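Local coordinates for fructosamine deglycase FrlB (Bacillus subtilis, PDB 3EUA) that catalyses the conversion of a range of fructosamine 6-phosphates to glucose 6-phosphate and a free amino acid, at the interface of chains A and B. Coordinates in Å, arbitrary orientation; residue numbers count along the deposited sequence, not the author numbering. Chains: chain A/B, Putative fructose-aminoacid-6-phosphate deglycase.

The four contacts are parts of one two-fold interface between SIS-fold subunits. Between C-alpha centres, contact 1 is about 15 Å from contact 4 and 16 Å from contact 3, themselves 25 Å apart. Contact 2 lies about 18 Å from contact 4 and 23-24 Å from contacts 1 and 3. Helix 205-220 serves contacts 1 and 4, strand 226-228 contacts 1 and 3, and helix 256-269 contacts 2 and 3. Glu231 serves contact 1 from chain A and contact 2 from chain B, so the partner holds both its carboxylate oxygens. This two-fold dimer is probably a building block of the homooctamer.

Contact 1: the interface of chains A and B. Residues chain A 225, 227, 231, 234-236; chain B 209, 213-214, 217.
A:Glu231 runs past the phenol oxygen of B:Tyr209 from CB to OE1, at a subunit interface of the SIS (sugar isomerase) family. Its CB lies 3.5 Å from B:Tyr209 OH, and CG packs against the same oxygen. The chain bends at chi2 (-68°), which carries CD around the hydroxyl, still 3.4 Å from OH. At the tip, OE1 accepts a hydrogen bond from B:Tyr209 OH at 2.7 Å. The hydroxyl meets OE1 on its anti side, 18° out of the carboxylate plane. Carboxylate and phenol ring are nearly coplanar, 15° apart, with OE1 at the edge of the ring. B:Ile213, one turn further along helix 205-220, lays CG1 over one face of that ring toward its rim, backing the tyrosine from its own chain. Its CG2 branch points to chain A and meets A:Pro236 CG at 3.7 Å. Another turn on, the selenomethionine B:Met217 brings its SE to 3.6 Å from A:His225 ND1, with CE1 of the same imidazole alongside. B:Met217 SE also touches A:Pro236 CB, at 4.0 Å. A:Ile227 CD1 sits over the centre of one face of the A:His225 ring, 3.4 Å above its plane, and probably helps to fix the imidazole's tilt.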
loop_
_atom_site.group_PDB
_atom_site.type_symbol
_atom_site.label_atom_id
_atom_site.label_comp_id
_atom_site.label_asym_id
_atom_site.label_seq_id
_atom_site.Cartn_x
_atom_site.Cartn_y
_atom_site.Cartn_z
ATOM N N HIS A 225 4.314 -12.384 1.650
ATOM C CA HIS A 225 4.012 -11.040 2.164
ATOM C C HIS A 225 5.123 -10.203 1.639
ATOM O O HIS A 225 6.279 -10.583 1.800
ATOM C CB HIS A 225 4.151 -11.021 3.681
ATOM C CG HIS A 225 3.741 -9.738 4.341
ATOM N ND1 HIS A 225 3.589 -9.646 5.711
ATOM C CD2 HIS A 225 3.340 -8.543 3.838
ATOM C CE1 HIS A 225 3.195 -8.417 6.022
ATOM N NE2 HIS A 225 3.036 -7.727 4.903
ATOM N N ILE A 227 7.160 -7.146 2.240
ATOM C CA ILE A 227 7.475 -6.163 3.272
ATOM C C ILE A 227 8.127 -4.923 2.664
ATOM O O ILE A 227 9.053 -5.031 1.920
ATOM C CB ILE A 227 8.475 -6.732 4.340
ATOM C CG1 ILE A 227 8.006 -8.097 4.863
ATOM C CG2 ILE A 227 8.682 -5.720 5.498
ATOM C CD1 ILE A 227 6.645 -8.071 5.391
ATOM N N GLU A 231 9.454 0.006 6.421
ATOM C CA GLU A 231 8.527 -0.542 7.424
ATOM C C GLU A 231 9.086 -1.733 8.237
ATOM O O GLU A 231 8.719 -1.917 9.406
ATOM C CB GLU A 231 7.229 -0.957 6.713
ATOM C CG GLU A 231 6.331 0.212 6.183
ATOM C CD GLU A 231 5.710 1.025 7.309
ATOM O OE1 GLU A 231 4.558 0.696 7.675
ATOM O OE2 GLU A 231 6.392 1.906 7.895
ATOM N N HIS A 234 10.175 -1.601 11.816
ATOM C CA HIS A 234 9.152 -1.128 12.737
ATOM C C HIS A 234 8.130 -2.195 13.036
ATOM O O HIS A 234 6.976 -1.899 13.373
ATOM C CB HIS A 234 8.587 0.169 12.191
ATOM C CG HIS A 234 9.659 1.184 12.028
ATOM N ND1 HIS A 234 10.214 1.850 13.106
ATOM C CD2 HIS A 234 10.376 1.548 10.945
ATOM C CE1 HIS A 234 11.197 2.622 12.673
ATOM N NE2 HIS A 234 11.314 2.456 11.368
ATOM N N GLY A 235 8.594 -3.445 12.955
ATOM C CA GLY A 235 7.797 -4.567 13.337
ATOM C C GLY A 235 8.126 -5.880 12.673
ATOM O O GLY A 235 8.457 -6.841 13.358
ATOM N N PRO A 236 7.954 -5.948 11.348
ATOM C CA PRO A 236 8.168 -7.210 10.588
ATOM C C PRO A 236 9.505 -7.921 10.798
ATOM O O PRO A 236 9.540 -9.160 10.777
ATOM C CB PRO A 236 8.003 -6.781 9.132
ATOM C CG PRO A 236 7.055 -5.635 9.200
ATOM C CD PRO A 236 7.423 -4.880 10.480
ATOM N N TYR B 209 -3.518 -4.202 8.465
ATOM C CA TYR B 209 -2.068 -4.068 8.277
ATOM C C TYR B 209 -1.332 -4.002 9.609
ATOM O O TYR B 209 -0.366 -4.693 9.842
ATOM C CB TYR B 209 -1.744 -2.835 7.404
ATOM C CG TYR B 209 -0.267 -2.566 7.201
ATOM C CD1 TYR B 209 0.524 -3.403 6.421
ATOM C CD2 TYR B 209 0.339 -1.438 7.760
ATOM C CE1 TYR B 209 1.920 -3.149 6.262
ATOM C CE2 TYR B 209 1.695 -1.175 7.588
ATOM C CZ TYR B 209 2.472 -2.023 6.836
ATOM O OH TYR B 209 3.823 -1.733 6.710
ATOM N N ILE B 213 1.467 -6.638 10.880
ATOM C CA ILE B 213 2.889 -6.301 11.116
ATOM C C ILE B 213 3.287 -6.051 12.543
ATOM O O ILE B 213 4.407 -6.363 12.915
ATOM C CB ILE B 213 3.431 -5.112 10.266
ATOM C CG1 ILE B 213 2.742 -3.791 10.587
ATOM C CG2 ILE B 213 3.345 -5.437 8.779
ATOM C CD1 ILE B 213 3.545 -2.573 10.093
ATOM N N CYS B 214 2.374 -5.514 13.342
ATOM C CA CYS B 214 2.663 -5.211 14.761
ATOM C C CYS B 214 2.176 -6.291 15.740
ATOM O O CYS B 214 2.940 -6.847 16.491
ATOM C CB CYS B 214 2.060 -3.866 15.142
ATOM S SG CYS B 214 2.608 -2.470 14.102
HETATM N N MSE B 217 3.331 -10.240 13.714
HETATM C CA MSE B 217 4.759 -10.437 13.395
HETATM C C MSE B 217 5.633 -9.959 14.526
HETATM O O MSE B 217 6.367 -10.747 15.129
HETATM C CB MSE B 217 5.205 -9.747 12.066
HETATM C CG MSE B 217 4.472 -10.204 10.797
HETATM SE SE MSE B 217 5.072 -9.474 9.030
HETATM C CE MSE B 217 6.599 -10.651 8.919
#

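Contact 2: the interface of chains A and B. Residues chain A 32-34, 60, 87, 89; chain B 230-231, 234, 261.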
loop_
_atom_site.group_PDB
_atom_site.type_symbol
_atom_site.label_atom_id
_atom_site.label_comp_id
_atom_site.label_asym_id
_atom_site.label_seq_id
_atom_site.Cartn_x
_atom_site.Cartn_y
_atom_site.Cartn_z
ATOM N N ALA A 32 -6.274 -0.772 -11.470
ATOM C CA ALA A 32 -6.230 -2.136 -12.010
ATOM C C ALA A 32 -6.362 -3.096 -10.846
ATOM O O ALA A 32 -6.532 -2.650 -9.711
ATOM C CB ALA A 32 -4.911 -2.365 -12.750
ATOM N N CYS A 33 -6.243 -4.399 -11.122
ATOM C CA CYS A 33 -6.289 -5.412 -10.097
ATOM C C CYS A 33 -5.075 -6.337 -10.087
ATOM O O CYS A 33 -4.542 -6.693 -11.136
ATOM C CB CYS A 33 -7.527 -6.301 -10.247
ATOM S SG CYS A 33 -9.097 -5.423 -10.083
ATOM N N GLY A 34 -4.678 -6.729 -8.885
ATOM C CA GLY A 34 -3.583 -7.661 -8.655
ATOM C C GLY A 34 -2.303 -7.351 -9.402
ATOM O O GLY A 34 -1.747 -6.275 -9.240
ATOM N N SER A 60 -6.716 -0.425 -6.235
ATOM C CA SER A 60 -7.215 -1.652 -6.807
ATOM C C SER A 60 -8.557 -1.199 -7.416
ATOM O O SER A 60 -9.176 -0.274 -6.882
ATOM C CB SER A 60 -7.416 -2.713 -5.729
ATOM O OG SER A 60 -7.819 -3.945 -6.309
ATOM N N THR A 87 -11.368 -8.497 -16.843
ATOM C CA THR A 87 -11.439 -8.324 -15.392
ATOM C C THR A 87 -12.617 -7.408 -15.080
ATOM O O THR A 87 -12.540 -6.202 -15.347
ATOM C CB THR A 87 -10.184 -7.733 -14.844
ATOM O OG1 THR A 87 -9.055 -8.410 -15.423
ATOM C CG2 THR A 87 -10.205 -7.899 -13.329
ATOM N N GLU A 89 -13.970 -5.858 -12.524
ATOM C CA GLU A 89 -13.813 -4.644 -11.715
ATOM C C GLU A 89 -13.088 -3.532 -12.491
ATOM O O GLU A 89 -13.377 -2.343 -12.335
ATOM C CB GLU A 89 -13.038 -4.900 -10.425
ATOM C CG GLU A 89 -13.597 -5.966 -9.525
ATOM C CD GLU A 89 -13.002 -7.343 -9.775
ATOM O OE1 GLU A 89 -12.970 -7.844 -10.919
ATOM O OE2 GLU A 89 -12.561 -7.922 -8.768
ATOM N N GLY B 230 -10.255 -6.449 -2.058
ATOM C CA GLY B 230 -10.446 -6.379 -3.517
ATOM C C GLY B 230 -9.375 -7.208 -4.230
ATOM O O GLY B 230 -9.675 -8.096 -5.059
ATOM N N GLU B 231 -8.124 -6.959 -3.866
ATOM C CA GLU B 231 -6.960 -7.683 -4.426
ATOM C C GLU B 231 -7.007 -9.216 -4.231
ATOM O O GLU B 231 -6.434 -9.972 -5.019
ATOM C CB GLU B 231 -5.675 -7.122 -3.812
ATOM C CG GLU B 231 -5.375 -5.681 -4.269
ATOM C CD GLU B 231 -4.812 -5.624 -5.668
ATOM O OE1 GLU B 231 -3.572 -5.781 -5.795
ATOM O OE2 GLU B 231 -5.595 -5.390 -6.625
ATOM N N HIS B 234 -7.715 -11.646 -7.073
ATOM C CA HIS B 234 -6.801 -11.527 -8.197
ATOM C C HIS B 234 -5.467 -12.164 -7.888
ATOM O O HIS B 234 -4.424 -11.772 -8.415
ATOM C CB HIS B 234 -6.717 -10.055 -8.593
ATOM C CG HIS B 234 -8.054 -9.532 -8.989
ATOM N ND1 HIS B 234 -8.678 -9.932 -10.150
ATOM C CD2 HIS B 234 -8.944 -8.750 -8.336
ATOM C CE1 HIS B 234 -9.885 -9.390 -10.215
ATOM N NE2 HIS B 234 -10.065 -8.655 -9.135
ATOM N N ARG B 261 -17.823 -9.755 -0.086
ATOM C CA ARG B 261 -17.526 -10.687 -1.159
ATOM C C ARG B 261 -16.422 -11.648 -0.723
ATOM O O ARG B 261 -16.491 -12.853 -0.931
ATOM C CB ARG B 261 -17.084 -9.871 -2.362
ATOM C CG ARG B 261 -16.933 -10.652 -3.642
ATOM C CD ARG B 261 -16.234 -9.851 -4.690
ATOM N NE ARG B 261 -16.100 -10.673 -5.872
ATOM C CZ ARG B 261 -15.296 -10.410 -6.889
ATOM N NH1 ARG B 261 -14.561 -9.322 -6.889
ATOM N NH2 ARG B 261 -15.241 -11.240 -7.923
HETATM O O HOH W 1 -11.611 -7.101 -6.612
HETATM O O HOH W 2 -13.674 -10.493 -10.476
#
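B:Glu231 and A:Ser60 meet through complementary torsions: the glutamate bends at chi2 (-77°) toward chain A, while the serine holds OG anti to its backbone N (chi1 -176°). The serine hydroxyl donates to B:Glu231 OE2 at 2.7 Å. The backbone N of A:Gly34 donates to the same OE2 at 2.8 Å from the opposite face of the carboxylate plane, so two donors clamp one oxygen. Beside it, B:His234 reaches tip to tip toward A:Glu89. Its NE2 donates to A:Glu89 OE2 at 2.6 Å, with the acceptor close to the imidazole plane but the donor approaching from above the carboxylate plane. B:Arg261, extended from CG to NE, forms a salt bridge from NH1 to A:Glu89 OE2 at 3.1 Å, arriving from the other face. Water 1 ties that oxygen to B:Gly230 O, and water 2 links A:Glu89 OE1 to B:Arg261 NH2. A:Cys33 CB caps one face of the B:His234 ring, 3.5 Å from its centroid, while A:Thr87 CG2 touches B:His234 CE1 at 3.5 Å. The chain A residues come from the ends of strands 27-32 and 55-60 and the start of helix 88-99, the strand-end region where SIS domains typically bind phosphosugars; the 3-10 helix 231-234 of chain B is set against it.

Contact 3: the interface of chains A and B. Residues chain A 45, 201-202, 228, 255, 258; chain B 63, 66-67.
B:Glu63 OE1 is gripped by two donors of chain A, the imidazole of A:His228 and a backbone amide. B:Glu63 holds CG anti to its backbone N (chi1 179°) and bends at chi2, which brings the carboxylate to them. A:His228 NE2 donates at 2.6 Å to B:Glu63 OE1, nearly straight, 168° at the hydrogen. The oxygen lies in the imidazole plane, yet the ring stands steeply to the carboxylate, 75° between planes, and meets OE1 on its anti side, tilted out of the carboxylate plane. A:Gly202 N donates to the syn lone pair of B:Glu63 OE1 at 2.9 Å. The other oxygen is held from within chain B: B:Arg67 grips B:Glu63 OE2 side-on, NE and NH2 each at 2.9 Å, NE on the anti lone pair and NH2 from above the carboxylate plane, as a salt bridge too. With donors on both oxygens the carboxylate can rotate little, and the arginine probably favours its ionised form. A:Tyr45 CD1 stands over the centre of the guanidinium face, 3.5 Å from B:Arg67 CZ, ring edge toward flat group. A:Leu258 CD1 packs on B:Gln66 CG at 3.6 Å. A:Thr255 OG1 shares a hydrogen bond with A:Ser201 OG at 2.8 Å that probably steadies the loop before A:Gly202. The site pins helix 61-67 of chain B mainly to the second SIS repeat of chain A, with A:Tyr45 of the first repeat against B:Arg67, and probably helps hold the subunits in register.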
loop_
_atom_site.group_PDB
_atom_site.type_symbol
_atom_site.label_atom_id
_atom_site.label_comp_id
_atom_site.label_asym_id
_atom_site.label_seq_id
_atom_site.Cartn_x
_atom_site.Cartn_y
_atom_site.Cartn_z
ATOM N N TYR A 45 5.744 6.110 -8.463
ATOM C CA TYR A 45 7.023 6.636 -8.021
ATOM C C TYR A 45 7.529 7.716 -8.990
ATOM O O TYR A 45 7.960 8.770 -8.548
ATOM C CB TYR A 45 8.039 5.525 -7.901
ATOM C CG TYR A 45 9.312 5.944 -7.283
ATOM C CD1 TYR A 45 9.493 5.862 -5.901
ATOM C CD2 TYR A 45 10.363 6.383 -8.058
ATOM C CE1 TYR A 45 10.705 6.233 -5.318
ATOM C CE2 TYR A 45 11.545 6.735 -7.506
ATOM C CZ TYR A 45 11.718 6.670 -6.130
ATOM O OH TYR A 45 12.934 7.053 -5.582
ATOM N N SER A 201 11.650 -1.457 -1.681
ATOM C CA SER A 201 11.132 -0.110 -1.415
ATOM C C SER A 201 11.044 0.706 -2.701
ATOM O O SER A 201 11.328 0.216 -3.799
ATOM C CB SER A 201 12.012 0.623 -0.387
ATOM O OG SER A 201 13.313 0.848 -0.897
ATOM N N GLY A 202 10.545 1.924 -2.581
ATOM C CA GLY A 202 10.461 2.819 -3.733
ATOM C C GLY A 202 9.776 2.252 -4.953
ATOM O O GLY A 202 8.722 1.649 -4.850
ATOM N N HIS A 228 7.662 -3.743 3.011
ATOM C CA HIS A 228 8.321 -2.540 2.548
ATOM C C HIS A 228 9.628 -2.408 3.373
ATOM O O HIS A 228 9.642 -2.550 4.614
ATOM C CB HIS A 228 7.412 -1.319 2.659
ATOM C CG HIS A 228 8.089 -0.042 2.275
ATOM N ND1 HIS A 228 8.892 0.660 3.148
ATOM C CD2 HIS A 228 8.117 0.641 1.108
ATOM C CE1 HIS A 228 9.373 1.724 2.537
ATOM N NE2 HIS A 228 8.947 1.717 1.287
ATOM N N THR A 255 15.560 5.287 -3.063
ATOM C CA THR A 255 15.258 4.547 -1.853
ATOM C C THR A 255 16.149 3.339 -1.631
ATOM O O THR A 255 15.985 2.649 -0.632
ATOM C CB THR A 255 13.761 4.107 -1.823
ATOM O OG1 THR A 255 13.537 2.961 -2.661
ATOM C CG2 THR A 255 12.847 5.247 -2.250
ATOM N N LEU A 258 17.250 2.260 1.851
ATOM C CA LEU A 258 16.299 1.506 2.679
ATOM C C LEU A 258 16.529 0.013 2.492
ATOM O O LEU A 258 16.545 -0.726 3.467
ATOM C CB LEU A 258 14.829 1.822 2.323
ATOM C CG LEU A 258 14.194 3.146 2.777
ATOM C CD1 LEU A 258 15.016 4.377 2.354
ATOM C CD2 LEU A 258 12.694 3.218 2.306
ATOM N N GLU B 63 10.707 6.264 3.412
ATOM C CA GLU B 63 10.251 6.284 2.027
ATOM C C GLU B 63 9.972 7.730 1.653
ATOM O O GLU B 63 10.355 8.176 0.594
ATOM C CB GLU B 63 8.962 5.446 1.875
ATOM C CG GLU B 63 8.335 5.390 0.452
ATOM C CD GLU B 63 9.200 4.644 -0.614
ATOM O OE1 GLU B 63 9.813 3.592 -0.329
ATOM O OE2 GLU B 63 9.201 5.070 -1.765
ATOM N N GLN B 66 13.317 9.769 1.110
ATOM C CA GLN B 66 14.071 9.349 -0.057
ATOM C C GLN B 66 13.295 9.530 -1.365
ATOM O O GLN B 66 13.880 9.923 -2.353
ATOM C CB GLN B 66 14.615 7.936 0.132
ATOM C CG GLN B 66 15.601 7.823 1.303
ATOM C CD GLN B 66 16.825 8.720 1.157
ATOM O OE1 GLN B 66 17.133 9.483 2.047
ATOM N NE2 GLN B 66 17.491 8.650 0.027
ATOM N N ARG B 67 11.988 9.257 -1.368
ATOM C CA ARG B 67 11.177 9.462 -2.549
ATOM C C ARG B 67 11.127 10.954 -2.850
ATOM O O ARG B 67 10.959 11.338 -3.999
ATOM C CB ARG B 67 9.776 8.879 -2.361
ATOM C CG ARG B 67 8.900 9.145 -3.550
ATOM C CD ARG B 67 7.538 8.498 -3.439
ATOM N NE ARG B 67 7.613 7.057 -3.161
ATOM C CZ ARG B 67 6.757 6.198 -3.699
ATOM N NH1 ARG B 67 5.824 6.626 -4.553
ATOM N NH2 ARG B 67 6.854 4.898 -3.452
#

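Contact 4: the interface of chains A and B. Residues chain A 195, 217, 221-224; chain B 195, 197, 225, 239, 244.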
loop_
_atom_site.group_PDB
_atom_site.type_symbol
_atom_site.label_atom_id
_atom_site.label_comp_id
_atom_site.label_asym_id
_atom_site.label_seq_id
_atom_site.Cartn_x
_atom_site.Cartn_y
_atom_site.Cartn_z
ATOM N N ILE A 195 6.497 -20.781 3.341
ATOM C CA ILE A 195 6.381 -19.334 3.331
ATOM C C ILE A 195 7.665 -18.690 2.835
ATOM O O ILE A 195 8.758 -19.093 3.202
ATOM C CB ILE A 195 6.008 -18.751 4.741
ATOM C CG1 ILE A 195 5.786 -17.240 4.641
ATOM C CG2 ILE A 195 7.092 -19.082 5.758
ATOM C CD1 ILE A 195 5.114 -16.585 5.843
HETATM N N MSE A 217 1.672 -16.858 -3.972
HETATM C CA MSE A 217 0.341 -17.205 -3.500
HETATM C C MSE A 217 -0.519 -17.800 -4.617
HETATM O O MSE A 217 -0.857 -18.989 -4.587
HETATM C CB MSE A 217 -0.336 -15.977 -2.856
HETATM C CG MSE A 217 0.400 -15.454 -1.617
HETATM SE SE MSE A 217 -0.393 -13.910 -0.803
HETATM C CE MSE A 217 -1.992 -14.870 0.052
ATOM N N TRP A 221 0.816 -21.492 -4.525
ATOM C CA TRP A 221 0.202 -21.757 -3.223
ATOM C C TRP A 221 1.256 -21.774 -2.110
ATOM O O TRP A 221 1.274 -22.661 -1.276
ATOM C CB TRP A 221 -0.622 -23.043 -3.197
ATOM C CG TRP A 221 -1.645 -23.138 -4.264
ATOM C CD1 TRP A 221 -2.222 -22.113 -4.961
ATOM C CD2 TRP A 221 -2.342 -24.309 -4.635
ATOM N NE1 TRP A 221 -3.181 -22.602 -5.824
ATOM C CE2 TRP A 221 -3.273 -23.953 -5.639
ATOM C CE3 TRP A 221 -2.242 -25.658 -4.249
ATOM C CZ2 TRP A 221 -4.109 -24.893 -6.254
ATOM C CZ3 TRP A 221 -3.081 -26.586 -4.862
ATOM C CH2 TRP A 221 -3.991 -26.190 -5.854
ATOM N N ILE A 222 2.164 -20.792 -2.161
ATOM C CA ILE A 222 3.196 -20.583 -1.165
ATOM C C ILE A 222 2.819 -19.303 -0.443
ATOM O O ILE A 222 2.533 -18.300 -1.096
ATOM C CB ILE A 222 4.571 -20.451 -1.812
ATOM C CG1 ILE A 222 4.963 -21.785 -2.452
ATOM C CG2 ILE A 222 5.599 -20.077 -0.795
ATOM C CD1 ILE A 222 6.235 -21.758 -3.205
ATOM N N HIS A 223 2.812 -19.335 0.888
ATOM C CA HIS A 223 2.475 -18.139 1.656
ATOM C C HIS A 223 3.510 -17.066 1.400
ATOM O O HIS A 223 4.707 -17.366 1.309
ATOM C CB HIS A 223 2.430 -18.444 3.146
ATOM C CG HIS A 223 1.426 -19.491 3.514
ATOM N ND1 HIS A 223 0.067 -19.288 3.410
ATOM C CD2 HIS A 223 1.584 -20.732 4.035
ATOM C CE1 HIS A 223 -0.569 -20.376 3.798
ATOM N NE2 HIS A 223 0.327 -21.262 4.203
ATOM N N SER A 224 3.087 -15.807 1.302
ATOM C CA SER A 224 4.069 -14.724 1.146
ATOM C C SER A 224 3.502 -13.422 1.735
ATOM O O SER A 224 2.387 -13.385 2.289
ATOM C CB SER A 224 4.521 -14.569 -0.315
ATOM O OG SER A 224 5.706 -13.777 -0.451
ATOM N N ILE B 195 0.930 -19.196 10.840
ATOM C CA ILE B 195 0.566 -18.102 9.934
ATOM C C ILE B 195 -0.913 -17.759 10.107
ATOM O O ILE B 195 -1.761 -18.635 10.213
ATOM C CB ILE B 195 0.895 -18.435 8.434
ATOM C CG1 ILE B 195 0.467 -17.283 7.522
ATOM C CG2 ILE B 195 0.226 -19.741 8.008
ATOM C CD1 ILE B 195 1.089 -17.322 6.146
ATOM N N TYR B 197 -3.522 -14.854 8.365
ATOM C CA TYR B 197 -3.721 -13.700 7.471
ATOM C C TYR B 197 -4.781 -12.778 8.039
ATOM O O TYR B 197 -5.590 -13.193 8.877
ATOM C CB TYR B 197 -4.210 -14.130 6.085
ATOM C CG TYR B 197 -3.195 -14.812 5.249
ATOM C CD1 TYR B 197 -2.409 -14.095 4.384
ATOM C CD2 TYR B 197 -3.031 -16.198 5.297
ATOM C CE1 TYR B 197 -1.459 -14.720 3.595
ATOM C CE2 TYR B 197 -2.100 -16.830 4.499
ATOM C CZ TYR B 197 -1.314 -16.090 3.655
ATOM O OH TYR B 197 -0.369 -16.691 2.871
ATOM N N HIS B 225 0.125 -11.348 6.835
ATOM C CA HIS B 225 0.031 -10.592 5.601
ATOM C C HIS B 225 -1.374 -10.056 5.595
ATOM O O HIS B 225 -2.329 -10.810 5.807
ATOM C CB HIS B 225 0.357 -11.482 4.374
ATOM C CG HIS B 225 0.304 -10.791 3.044
ATOM N ND1 HIS B 225 0.334 -11.491 1.857
ATOM C CD2 HIS B 225 0.141 -9.487 2.708
ATOM C CE1 HIS B 225 0.216 -10.638 0.845
ATOM N NE2 HIS B 225 0.113 -9.416 1.336
ATOM N N ILE B 239 -4.568 -19.225 -2.049
ATOM C CA ILE B 239 -3.904 -19.781 -0.854
ATOM C C ILE B 239 -4.887 -20.402 0.151
ATOM O O ILE B 239 -4.501 -21.247 0.981
ATOM C CB ILE B 239 -3.092 -18.669 -0.080
ATOM C CG1 ILE B 239 -1.898 -19.244 0.713
ATOM C CG2 ILE B 239 -3.969 -17.861 0.870
ATOM C CD1 ILE B 239 -0.834 -19.870 -0.164
ATOM N N VAL B 244 -6.077 -22.810 6.527
ATOM C CA VAL B 244 -5.426 -21.501 6.571
ATOM C C VAL B 244 -6.230 -20.457 7.374
ATOM O O VAL B 244 -7.356 -20.090 7.008
ATOM C CB VAL B 244 -5.129 -20.971 5.190
ATOM C CG1 VAL B 244 -4.459 -19.635 5.326
ATOM C CG2 VAL B 244 -4.226 -21.956 4.446
#
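A:His223 and B:Tyr197 share the main polar link here. A:His223 ND1 and B:Tyr197 OH are hydrogen-bonded at 2.7 Å, each atom lying in plane at the edge of the other's ring; which of them donates is not settled by the structure. A second hydrogen bond runs from B:His225 ND1 to A:Ser224 O at 2.8 Å, but it is bent, 118° at the hydrogen, and the carbonyl oxygen sits far out of the imidazole plane. A CH-pi contact covers A:His223: B:Ile195 CD1 lies over its face, 3.8 Å from the ring centroid. Apolar packing completes the contact. B:Ile239 CG1 presses on A:His223 CE1 at 3.5 Å, crossing the histidine at about a right angle, and B:Ile239 CD1 reaches A:Trp221 CA at 3.7 Å. The selenomethionine A:Met217, bent at chi3 (74°), turns its CE methyl tip to tip toward B:Tyr197 CE1, 3.6 Å away, and also onto B:Ile239 CG2. The two Ile195 side chains meet through their CD1 methyls at 4.1 Å, as befits residues close to the two-fold axis. A:His223 stands in the loop from helix 205-220 to strand 226-228, plugged between the start of strand 197-200 and the 3-10 helix 236-239 of chain B.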